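Minor fimbrium tip subunit Mfa3 (Porphyromonas gingivalis ATCC 33277, PDB 5NF4) forms part of the tip of the minor fimbriae, surface filaments that mediate biofilm formation and adhesion to host cells and other oral bacteria. Local coordinates at residues A[193-206]-A[320-333]. Numbering follows the deposited sequence.
Sequences QRVVAKLDVNIVEG and VYRNRHYIYRIKTL
His325 reaches diagonally across to Asp200, two residues beyond its direct partner Lys198, between the parallel strands 196-205 and 324-332, an example of side-chain bonds added to a backbone ladder. From CB the imidazole is carried toward the neighbouring strand because CG lies anti to the backbone N (chi1 -173°). On the ring, CD2 then passes Asp200 CB, CE1 lies near the carboxylate, and NE2 donates to Asp200 OD2 at 2.6 Å. That bond uses the anti lone pair of OD2, and the ring and carboxylate planes are nearly coplanar. Lys198 lays its extended chain alongside, with CD over one face, 4.0 Å from the centroid in a CH-pi contact, and Ile327 CG1, from the histidine's own strand, lies over the opposite one, both offset toward the rim. Beyond the ring, Lys198 NZ goes on to a salt bridge with Glu66. The second carboxylate oxygen, Asp200 OD1, receives Asn202 ND2 at 2.9 Å from above the carboxylate plane and is also bonded by Gln248. Asn202 N and ND2 reach Tyr328 O from opposite faces of its carbonyl plane.

The backbone ladder itself runs in regular parallel alternation until a beta bulge after Ile203 shifts the register by one. On the face opposite His325 and Asp200, Leu199 CD1 meets Tyr328 CE1 at 3.7 Å, and Val201 and Ile330 both touch Phe278 of strand 277-282. In this beta-rich FimB/Mfa2-family protein, the pair joins segments 114 residues apart; Ala197, Leu199 and Val201 bond antiparallel strand 248-254, while strand 324-332 pairs with antiparallel strand 337-345.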
# COMPACT_ATOMS: atom_id res chain seq x y z
N GLN A 193 -4.46 2.71 -5.49
CA GLN A 193 -4.06 2.37 -4.12
C GLN A 193 -2.61 1.97 -4.11
O GLN A 193 -2.21 1.10 -4.89
CB GLN A 193 -4.91 1.23 -3.57
CG GLN A 193 -6.32 1.68 -3.29
CD GLN A 193 -7.26 0.52 -3.06
OE1 GLN A 193 -6.85 -0.65 -3.08
NE2 GLN A 193 -8.54 0.83 -2.84
N ARG A 194 -1.83 2.56 -3.21
CA ARG A 194 -0.45 2.13 -3.03
C ARG A 194 -0.43 0.69 -2.49
O ARG A 194 -1.36 0.30 -1.78
CB ARG A 194 0.30 3.06 -2.06
CG ARG A 194 0.34 4.51 -2.54
CD ARG A 194 0.72 5.46 -1.41
NE ARG A 194 0.55 6.87 -1.78
CZ ARG A 194 -0.57 7.56 -1.62
NH1 ARG A 194 -1.66 6.99 -1.11
NH2 ARG A 194 -0.61 8.84 -1.99
N VAL A 195 0.64 -0.04 -2.81
CA VAL A 195 0.80 -1.44 -2.38
C VAL A 195 1.44 -1.52 -0.98
O VAL A 195 1.53 -2.61 -0.42
CB VAL A 195 1.65 -2.26 -3.40
CG1 VAL A 195 0.97 -2.21 -4.77
CG2 VAL A 195 3.09 -1.73 -3.47
N VAL A 196 1.88 -0.37 -0.47
CA VAL A 196 2.53 -0.29 0.85
C VAL A 196 1.64 0.47 1.83
O VAL A 196 0.73 1.21 1.42
CB VAL A 196 3.93 0.41 0.78
CG1 VAL A 196 4.93 -0.43 -0.02
CG2 VAL A 196 3.84 1.79 0.19
N ALA A 197 1.92 0.25 3.11
CA ALA A 197 1.40 1.04 4.22
C ALA A 197 2.47 2.04 4.68
O ALA A 197 3.65 1.85 4.40
CB ALA A 197 0.98 0.12 5.39
N LYS A 198 2.06 3.09 5.37
CA LYS A 198 2.98 4.10 5.90
C LYS A 198 3.03 3.97 7.41
O LYS A 198 1.99 3.98 8.08
CB LYS A 198 2.52 5.48 5.47
CG LYS A 198 3.33 6.66 5.99
CD LYS A 198 2.79 7.97 5.42
CE LYS A 198 3.56 9.17 5.90
NZ LYS A 198 3.18 10.40 5.17
N LEU A 199 4.25 3.85 7.94
CA LEU A 199 4.46 3.78 9.36
C LEU A 199 5.02 5.12 9.81
O LEU A 199 6.00 5.60 9.25
CB LEU A 199 5.43 2.65 9.71
CG LEU A 199 5.86 2.56 11.18
CD1 LEU A 199 4.67 2.21 12.09
CD2 LEU A 199 6.96 1.53 11.32
N ASP A 200 4.37 5.71 10.80
CA ASP A 200 4.55 7.09 11.17
C ASP A 200 4.75 7.16 12.68
O ASP A 200 3.79 7.09 13.42
CB ASP A 200 3.31 7.88 10.71
CG ASP A 200 3.48 9.37 10.77
OD1 ASP A 200 4.34 9.87 11.52
OD2 ASP A 200 2.70 10.05 10.05
N VAL A 201 6.00 7.27 13.13
CA VAL A 201 6.31 7.26 14.56
C VAL A 201 6.79 8.63 15.06
O VAL A 201 7.77 9.20 14.58
CB VAL A 201 7.38 6.17 14.87
CG1 VAL A 201 7.73 6.16 16.34
CG2 VAL A 201 6.86 4.79 14.45
N ASN A 202 6.05 9.15 16.03
CA ASN A 202 6.26 10.49 16.53
C ASN A 202 6.61 10.49 18.01
O ASN A 202 5.86 9.97 18.84
CB ASN A 202 5.01 11.33 16.29
CG ASN A 202 4.65 11.44 14.81
OD1 ASN A 202 5.06 12.38 14.13
ND2 ASN A 202 3.92 10.46 14.30
N ILE A 203 7.78 11.04 18.34
CA ILE A 203 8.22 11.10 19.73
C ILE A 203 7.78 12.43 20.31
O ILE A 203 8.44 13.47 20.15
CB ILE A 203 9.76 10.93 19.86
CG1 ILE A 203 10.25 9.76 18.99
CG2 ILE A 203 10.16 10.77 21.32
CD1 ILE A 203 9.51 8.46 19.17
N VAL A 204 6.65 12.40 21.00
CA VAL A 204 6.09 13.62 21.57
C VAL A 204 6.88 14.12 22.80
O VAL A 204 6.88 15.30 23.13
CB VAL A 204 4.62 13.38 21.93
CG1 VAL A 204 3.85 12.98 20.69
CG2 VAL A 204 4.48 12.30 22.94
N GLU A 205 7.58 13.20 23.46
CA GLU A 205 8.35 13.53 24.63
C GLU A 205 9.50 12.52 24.80
O GLU A 205 9.32 11.34 24.51
CB GLU A 205 7.39 13.56 25.83
CG GLU A 205 7.91 13.21 27.17
CD GLU A 205 6.81 13.38 28.22
OE1 GLU A 205 5.69 13.84 27.87
OE2 GLU A 205 7.07 13.04 29.39
N GLY A 206 10.66 13.03 25.24
CA GLY A 206 11.81 12.20 25.56
C GLY A 206 12.66 11.74 24.38
O GLY A 206 13.36 10.73 24.47
N VAL A 320 -1.26 -5.87 8.31
CA VAL A 320 -0.94 -4.54 7.83
C VAL A 320 -1.58 -4.40 6.45
O VAL A 320 -1.23 -5.14 5.56
CB VAL A 320 0.58 -4.34 7.73
CG1 VAL A 320 0.95 -2.99 7.10
CG2 VAL A 320 1.24 -4.50 9.11
N TYR A 321 -2.49 -3.45 6.28
CA TYR A 321 -3.23 -3.26 5.03
C TYR A 321 -2.59 -2.22 4.11
O TYR A 321 -2.12 -1.17 4.56
CB TYR A 321 -4.66 -2.86 5.34
CG TYR A 321 -5.51 -3.98 5.90
CD1 TYR A 321 -6.06 -4.94 5.06
CD2 TYR A 321 -5.73 -4.10 7.26
CE1 TYR A 321 -6.82 -5.99 5.57
CE2 TYR A 321 -6.49 -5.13 7.77
CZ TYR A 321 -7.04 -6.08 6.91
OH TYR A 321 -7.78 -7.11 7.43
N ARG A 322 -2.63 -2.47 2.80
CA ARG A 322 -2.09 -1.49 1.86
C ARG A 322 -2.78 -0.14 1.97
O ARG A 322 -3.98 -0.05 2.25
CB ARG A 322 -2.23 -1.99 0.42
CG ARG A 322 -3.68 -2.09 -0.05
CD ARG A 322 -3.81 -2.78 -1.42
NE ARG A 322 -3.27 -4.13 -1.36
CZ ARG A 322 -2.47 -4.68 -2.26
NH1 ARG A 322 -2.14 -4.01 -3.38
NH2 ARG A 322 -1.99 -5.90 -2.03
N ASN A 323 -2.02 0.91 1.72
CA ASN A 323 -2.53 2.26 1.56
C ASN A 323 -3.20 2.78 2.83
O ASN A 323 -4.04 3.68 2.77
CB ASN A 323 -3.50 2.32 0.37
CG ASN A 323 -3.44 3.67 -0.37
OD1 ASN A 323 -2.38 4.19 -0.68
ND2 ASN A 323 -4.61 4.23 -0.64
N ARG A 324 -2.80 2.24 3.97
CA ARG A 324 -3.25 2.78 5.24
C ARG A 324 -2.06 3.43 5.95
O ARG A 324 -0.90 3.14 5.65
CB ARG A 324 -3.86 1.69 6.12
CG ARG A 324 -5.08 0.99 5.49
CD ARG A 324 -6.30 1.89 5.34
NE ARG A 324 -6.93 2.29 6.61
CZ ARG A 324 -7.60 1.47 7.42
NH1 ARG A 324 -7.74 0.18 7.14
NH2 ARG A 324 -8.14 1.96 8.54
N HIS A 325 -2.39 4.29 6.89
CA HIS A 325 -1.40 5.11 7.60
C HIS A 325 -1.46 4.76 9.09
O HIS A 325 -2.48 5.02 9.75
CB HIS A 325 -1.74 6.57 7.30
CG HIS A 325 -0.75 7.59 7.79
ND1 HIS A 325 -1.00 8.94 7.69
CD2 HIS A 325 0.46 7.47 8.39
CE1 HIS A 325 0.01 9.62 8.20
NE2 HIS A 325 0.91 8.75 8.63
N TYR A 326 -0.36 4.19 9.60
CA TYR A 326 -0.22 3.73 10.98
C TYR A 326 0.58 4.78 11.74
O TYR A 326 1.76 5.00 11.46
CB TYR A 326 0.46 2.35 11.02
CG TYR A 326 -0.38 1.27 10.38
CD1 TYR A 326 -0.43 1.14 8.99
CD2 TYR A 326 -1.17 0.42 11.14
CE1 TYR A 326 -1.25 0.18 8.37
CE2 TYR A 326 -1.99 -0.57 10.53
CZ TYR A 326 -2.02 -0.67 9.14
OH TYR A 326 -2.85 -1.59 8.51
N ILE A 327 -0.09 5.43 12.69
CA ILE A 327 0.47 6.59 13.37
C ILE A 327 0.65 6.30 14.85
O ILE A 327 -0.31 5.96 15.56
CB ILE A 327 -0.43 7.84 13.17
CG1 ILE A 327 -0.62 8.12 11.68
CG2 ILE A 327 0.17 9.07 13.86
CD1 ILE A 327 -1.77 9.06 11.36
N TYR A 328 1.89 6.44 15.32
CA TYR A 328 2.22 6.25 16.72
C TYR A 328 2.73 7.54 17.34
O TYR A 328 3.48 8.31 16.72
CB TYR A 328 3.28 5.14 16.87
CG TYR A 328 2.70 3.82 16.46
CD1 TYR A 328 2.67 3.43 15.13
CD2 TYR A 328 2.11 2.97 17.40
CE1 TYR A 328 2.11 2.24 14.75
CE2 TYR A 328 1.53 1.77 17.02
CZ TYR A 328 1.55 1.41 15.69
OH TYR A 328 0.96 0.23 15.31
N ARG A 329 2.25 7.79 18.55
CA ARG A 329 2.69 8.92 19.35
C ARG A 329 3.30 8.30 20.59
O ARG A 329 2.61 7.61 21.35
CB ARG A 329 1.51 9.87 19.67
CG ARG A 329 0.84 10.32 18.37
CD ARG A 329 -0.45 11.06 18.58
NE ARG A 329 -1.56 10.26 19.10
CZ ARG A 329 -2.23 9.33 18.42
NH1 ARG A 329 -1.88 8.99 17.18
NH2 ARG A 329 -3.24 8.70 19.01
N ILE A 330 4.60 8.51 20.75
CA ILE A 330 5.37 7.84 21.80
C ILE A 330 6.04 8.80 22.79
O ILE A 330 6.64 9.80 22.39
CB ILE A 330 6.46 6.95 21.17
CG1 ILE A 330 5.82 5.92 20.24
CG2 ILE A 330 7.30 6.26 22.30
CD1 ILE A 330 6.81 5.15 19.45
N LYS A 331 5.92 8.48 24.08
CA LYS A 331 6.63 9.19 25.15
C LYS A 331 7.72 8.27 25.68
O LYS A 331 7.42 7.16 26.11
CB LYS A 331 5.70 9.59 26.30
CG LYS A 331 4.61 10.58 25.92
CD LYS A 331 3.72 10.89 27.12
CE LYS A 331 2.55 11.81 26.76
NZ LYS A 331 1.74 12.19 27.97
N THR A 332 8.96 8.73 25.63
CA THR A 332 10.10 7.97 26.13
C THR A 332 10.49 8.47 27.51
O THR A 332 11.05 9.55 27.67
CB THR A 332 11.31 8.08 25.20
OG1 THR A 332 10.87 7.90 23.85
CG2 THR A 332 12.33 7.03 25.53
N LEU A 333 10.15 7.68 28.52
CA LEU A 333 10.46 8.02 29.89
C LEU A 333 11.65 7.19 30.31
O LEU A 333 12.07 6.30 29.56
CB LEU A 333 9.23 7.80 30.77
CG LEU A 333 7.96 8.35 30.11
CD1 LEU A 333 6.74 8.07 30.97
CD2 LEU A 333 8.11 9.86 29.85
O HOH W 1 -2.95 -1.76 -4.80